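Local coordinates for uncharacterized protein (Bacteroides eggerthii DSM 20697, PDB 4ECO) that is of unknown function but, as a leucine-rich repeat protein, probably serves in protein binding through its curved solenoid, at residues E27-I38 with V75-L86. Sequence-based numbering, arbitrary orientation.
Sequences EYIKDYLALKEI and VSLNSNGRVTGL
Asp31, on helix 27-38, and Arg82, just before strand 83-86, carry the charged part of this contact. The guanidinium meets the carboxylate side-on: NE of Arg82 donates to OD2 of Asp31 at 3.0 Å and 173°, nearly straight, while NH2 reaches OD1 on its syn lone pair at a more bent 138°. A turn at chi3 (74°) in an otherwise extended arginine chain brings the NE edge round to the acid. Glu27 lies alongside, its CB over one guanidinium face, 3.6 Å from Arg82 NH1; its carboxylate, bonded to Lys30 and Gln103, adds only a long ion pair to Arg82. A leucine in place of Arg82 would probably leave Asp31 without its charge partner and Glu27 CB without the flat group it packs on.

Backbone groups are held as well. Asp31 OD2 also accepts Val83 N at 3.2 Å, from the face of the carboxylate opposite to NE, and a water bridges the same oxygen to Val83 O. Tyr32 OH makes a weak hydrogen bond to Gly81 O, which also lies 3.3 Å from Tyr28 CB.

Apolar contacts continue along the helix. Leu35 and Val83 meet tip to tip, CD1 to CG2 at 3.8 Å, and Leu35 CD2 and Ile38 CD1 both approach Leu86 CD2. At the edge of the Tyr32 ring sit Leu77 CD2 and Val83 CG2.

The two strands form an antiparallel hairpin, closed by a type I turn from Asn78 to Gly81, and strand 83-87 pairs in parallel with 109-111. With the helix packed against it, this hairpin is consistent with an N-terminal cap on a leucine-rich repeat solenoid.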
loop_
_atom_site.group_PDB
_atom_site.type_symbol
_atom_site.label_atom_id
_atom_site.label_comp_id
_atom_site.label_asym_id
_atom_site.label_seq_id
_atom_site.Cartn_x
_atom_site.Cartn_y
_atom_site.Cartn_z
ATOM N N GLU A 27 -41.557 -18.327 3.935
ATOM C CA GLU A 27 -40.123 -18.380 3.618
ATOM C C GLU A 27 -39.262 -17.644 4.625
ATOM O O GLU A 27 -38.228 -18.183 5.027
ATOM C CB GLU A 27 -39.826 -17.843 2.209
ATOM C CG GLU A 27 -40.170 -18.821 1.091
ATOM C CD GLU A 27 -39.555 -20.209 1.172
ATOM O OE1 GLU A 27 -38.361 -20.319 1.542
ATOM O OE2 GLU A 27 -40.274 -21.189 0.863
ATOM N N TYR A 28 -39.688 -16.459 5.073
ATOM C CA TYR A 28 -38.896 -15.700 6.036
ATOM C C TYR A 28 -38.774 -16.495 7.369
ATOM O O TYR A 28 -37.710 -16.475 7.983
ATOM C CB TYR A 28 -39.479 -14.294 6.237
ATOM C CG TYR A 28 -40.701 -14.223 7.120
ATOM C CD1 TYR A 28 -41.965 -14.507 6.616
ATOM C CD2 TYR A 28 -40.597 -13.839 8.455
ATOM C CE1 TYR A 28 -43.096 -14.447 7.429
ATOM C CE2 TYR A 28 -41.723 -13.755 9.270
ATOM C CZ TYR A 28 -42.971 -14.068 8.755
ATOM O OH TYR A 28 -44.082 -13.987 9.561
ATOM N N ILE A 29 -39.814 -17.263 7.751
ATOM C CA ILE A 29 -39.782 -18.137 8.926
ATOM C C ILE A 29 -38.764 -19.304 8.671
ATOM O O ILE A 29 -37.934 -19.603 9.542
ATOM C CB ILE A 29 -41.221 -18.642 9.255
ATOM C CG1 ILE A 29 -42.173 -17.477 9.667
ATOM C CG2 ILE A 29 -41.232 -19.792 10.279
ATOM C CD1 ILE A 29 -41.931 -16.766 11.078
ATOM N N LYS A 30 -38.807 -19.922 7.465
ATOM C CA LYS A 30 -37.900 -21.013 7.084
ATOM C C LYS A 30 -36.420 -20.548 7.199
ATOM O O LYS A 30 -35.564 -21.331 7.652
ATOM C CB LYS A 30 -38.231 -21.525 5.668
ATOM C CG LYS A 30 -39.590 -22.267 5.594
ATOM C CD LYS A 30 -40.210 -22.409 4.181
ATOM C CE LYS A 30 -39.667 -23.544 3.320
ATOM N NZ LYS A 30 -38.533 -23.139 2.429
ATOM N N ASP A 31 -36.163 -19.245 6.869
ATOM C CA ASP A 31 -34.857 -18.582 6.944
ATOM C C ASP A 31 -34.336 -18.514 8.346
ATOM O O ASP A 31 -33.132 -18.613 8.564
ATOM C CB ASP A 31 -34.938 -17.134 6.409
ATOM C CG ASP A 31 -34.889 -16.940 4.900
ATOM O OD1 ASP A 31 -34.949 -17.961 4.157
ATOM O OD2 ASP A 31 -34.825 -15.769 4.460
ATOM N N TYR A 32 -35.245 -18.243 9.291
ATOM C CA TYR A 32 -34.946 -18.102 10.709
ATOM C C TYR A 32 -34.630 -19.472 11.324
ATOM O O TYR A 32 -33.754 -19.571 12.189
ATOM C CB TYR A 32 -36.112 -17.428 11.429
ATOM C CG TYR A 32 -36.471 -16.021 10.976
ATOM C CD1 TYR A 32 -35.594 -15.265 10.192
ATOM C CD2 TYR A 32 -37.652 -15.419 11.391
ATOM C CE1 TYR A 32 -35.940 -13.989 9.750
ATOM C CE2 TYR A 32 -37.986 -14.123 10.996
ATOM C CZ TYR A 32 -37.127 -13.411 10.180
ATOM O OH TYR A 32 -37.477 -12.132 9.839
ATOM N N LEU A 33 -35.290 -20.538 10.847
ATOM C CA LEU A 33 -34.981 -21.884 11.318
ATOM C C LEU A 33 -33.587 -22.279 10.817
ATOM O O LEU A 33 -32.863 -22.997 11.527
ATOM C CB LEU A 33 -36.041 -22.890 10.874
ATOM C CG LEU A 33 -37.472 -22.568 11.279
ATOM C CD1 LEU A 33 -38.450 -23.476 10.581
ATOM C CD2 LEU A 33 -37.663 -22.628 12.785
ATOM N N ALA A 34 -33.194 -21.754 9.618
ATOM C CA ALA A 34 -31.865 -21.924 9.034
ATOM C C ALA A 34 -30.836 -21.155 9.872
ATOM O O ALA A 34 -29.814 -21.741 10.256
ATOM C CB ALA A 34 -31.844 -21.459 7.587
ATOM N N LEU A 35 -31.135 -19.879 10.237
ATOM C CA LEU A 35 -30.260 -19.073 11.096
ATOM C C LEU A 35 -29.947 -19.780 12.402
ATOM O O LEU A 35 -28.776 -19.871 12.772
ATOM C CB LEU A 35 -30.874 -17.702 11.417
ATOM C CG LEU A 35 -30.815 -16.638 10.333
ATOM C CD1 LEU A 35 -31.402 -15.345 10.846
ATOM C CD2 LEU A 35 -29.397 -16.409 9.851
ATOM N N LYS A 36 -30.986 -20.310 13.082
ATOM C CA LYS A 36 -30.846 -21.021 14.354
ATOM C C LYS A 36 -30.026 -22.330 14.157
ATOM O O LYS A 36 -29.150 -22.642 14.974
ATOM C CB LYS A 36 -32.236 -21.294 14.955
ATOM C CG LYS A 36 -32.290 -22.212 16.173
ATOM C CD LYS A 36 -31.650 -21.694 17.446
ATOM C CE LYS A 36 -31.793 -22.777 18.491
ATOM N NZ LYS A 36 -31.095 -22.428 19.750
ATOM N N GLU A 37 -30.263 -23.038 13.047
ATOM C CA GLU A 37 -29.543 -24.271 12.763
ATOM C C GLU A 37 -28.037 -23.961 12.493
ATOM O O GLU A 37 -27.161 -24.698 12.953
ATOM C CB GLU A 37 -30.205 -25.005 11.592
ATOM C CG GLU A 37 -29.910 -26.496 11.590
ATOM C CD GLU A 37 -30.852 -27.341 10.756
ATOM O OE1 GLU A 37 -32.086 -27.138 10.853
ATOM O OE2 GLU A 37 -30.351 -28.247 10.046
ATOM N N ILE A 38 -27.758 -22.833 11.807
ATOM C CA ILE A 38 -26.401 -22.352 11.525
ATOM C C ILE A 38 -25.714 -22.019 12.870
ATOM O O ILE A 38 -24.601 -22.478 13.113
ATOM C CB ILE A 38 -26.449 -21.142 10.543
ATOM C CG1 ILE A 38 -26.692 -21.657 9.112
ATOM C CG2 ILE A 38 -25.166 -20.269 10.621
ATOM C CD1 ILE A 38 -27.270 -20.629 8.145
ATOM N N VAL A 75 -26.892 -9.541 11.008
ATOM C CA VAL A 75 -27.920 -10.001 10.078
ATOM C C VAL A 75 -28.776 -8.834 9.646
ATOM O O VAL A 75 -29.289 -8.108 10.489
ATOM C CB VAL A 75 -28.809 -11.139 10.656
ATOM C CG1 VAL A 75 -29.903 -11.539 9.665
ATOM C CG2 VAL A 75 -27.972 -12.354 11.060
ATOM N N SER A 76 -28.923 -8.673 8.316
ATOM C CA SER A 76 -29.800 -7.715 7.648
ATOM C C SER A 76 -30.984 -8.459 7.007
ATOM O O SER A 76 -30.825 -9.552 6.439
ATOM C CB SER A 76 -29.040 -6.913 6.592
ATOM O OG SER A 76 -28.752 -7.634 5.405
ATOM N N LEU A 77 -32.158 -7.853 7.099
ATOM C CA LEU A 77 -33.378 -8.377 6.491
ATOM C C LEU A 77 -33.914 -7.409 5.437
ATOM O O LEU A 77 -33.414 -6.293 5.299
ATOM C CB LEU A 77 -34.475 -8.636 7.557
ATOM C CG LEU A 77 -34.086 -9.338 8.841
ATOM C CD1 LEU A 77 -35.247 -9.418 9.739
ATOM C CD2 LEU A 77 -33.475 -10.739 8.579
ATOM N N ASN A 78 -34.921 -7.838 4.690
ATOM C CA ASN A 78 -35.616 -6.958 3.763
ATOM C C ASN A 78 -37.033 -6.697 4.327
ATOM O O ASN A 78 -37.364 -7.186 5.423
ATOM C CB ASN A 78 -35.639 -7.515 2.338
ATOM C CG ASN A 78 -36.342 -8.824 2.122
ATOM O OD1 ASN A 78 -37.321 -9.166 2.779
ATOM N ND2 ASN A 78 -35.907 -9.538 1.102
ATOM N N SER A 79 -37.865 -5.953 3.577
ATOM C CA SER A 79 -39.225 -5.590 3.982
ATOM C C SER A 79 -40.130 -6.821 4.200
ATOM O O SER A 79 -41.109 -6.735 4.954
ATOM C CB SER A 79 -39.853 -4.679 2.944
ATOM O OG SER A 79 -39.814 -5.306 1.674
ATOM N N ASN A 80 -39.782 -7.963 3.584
ATOM C CA ASN A 80 -40.562 -9.184 3.740
ATOM C C ASN A 80 -39.999 -10.077 4.848
ATOM O O ASN A 80 -40.542 -11.163 5.083
ATOM C CB ASN A 80 -40.625 -9.936 2.419
ATOM C CG ASN A 80 -41.376 -9.168 1.358
ATOM O OD1 ASN A 80 -40.807 -8.803 0.331
ATOM N ND2 ASN A 80 -42.664 -8.870 1.598
ATOM N N GLY A 81 -38.969 -9.582 5.548
ATOM C CA GLY A 81 -38.312 -10.271 6.654
ATOM C C GLY A 81 -37.353 -11.370 6.241
ATOM O O GLY A 81 -36.994 -12.213 7.071
ATOM N N ARG A 82 -36.927 -11.381 4.958
ATOM C CA ARG A 82 -35.990 -12.396 4.494
ATOM C C ARG A 82 -34.571 -11.893 4.697
ATOM O O ARG A 82 -34.325 -10.684 4.608
ATOM C CB ARG A 82 -36.260 -12.830 3.051
ATOM C CG ARG A 82 -37.452 -13.781 3.035
ATOM C CD ARG A 82 -37.476 -14.711 1.856
ATOM N NE ARG A 82 -36.480 -15.775 1.956
ATOM C CZ ARG A 82 -36.341 -16.746 1.062
ATOM N NH1 ARG A 82 -37.130 -16.794 -0.002
ATOM N NH2 ARG A 82 -35.414 -17.677 1.225
ATOM N N VAL A 83 -33.650 -12.833 5.033
ATOM C CA VAL A 83 -32.235 -12.580 5.335
ATOM C C VAL A 83 -31.521 -12.167 4.057
ATOM O O VAL A 83 -31.508 -12.947 3.106
ATOM C CB VAL A 83 -31.541 -13.798 6.007
ATOM C CG1 VAL A 83 -30.068 -13.497 6.278
ATOM C CG2 VAL A 83 -32.248 -14.206 7.292
ATOM N N THR A 84 -30.935 -10.952 4.033
ATOM C CA THR A 84 -30.240 -10.455 2.847
ATOM C C THR A 84 -28.732 -10.323 3.118
ATOM O O THR A 84 -27.948 -10.206 2.173
ATOM C CB THR A 84 -30.847 -9.129 2.352
ATOM O OG1 THR A 84 -30.606 -8.066 3.276
ATOM C CG2 THR A 84 -32.324 -9.249 2.036
ATOM N N GLY A 85 -28.334 -10.424 4.382
ATOM C CA GLY A 85 -26.934 -10.335 4.777
ATOM C C GLY A 85 -26.655 -11.097 6.040
ATOM O O GLY A 85 -27.498 -11.162 6.930
ATOM N N LEU A 86 -25.493 -11.706 6.117
ATOM C CA LEU A 86 -25.123 -12.525 7.268
ATOM C C LEU A 86 -23.618 -12.461 7.463
ATOM O O LEU A 86 -22.845 -12.842 6.569
ATOM C CB LEU A 86 -25.624 -13.984 7.068
ATOM C CG LEU A 86 -25.027 -15.121 7.906
ATOM C CD1 LEU A 86 -25.089 -14.825 9.366
ATOM C CD2 LEU A 86 -25.766 -16.415 7.664
HETATM O O HOH W 1 -32.851 -15.132 2.742
#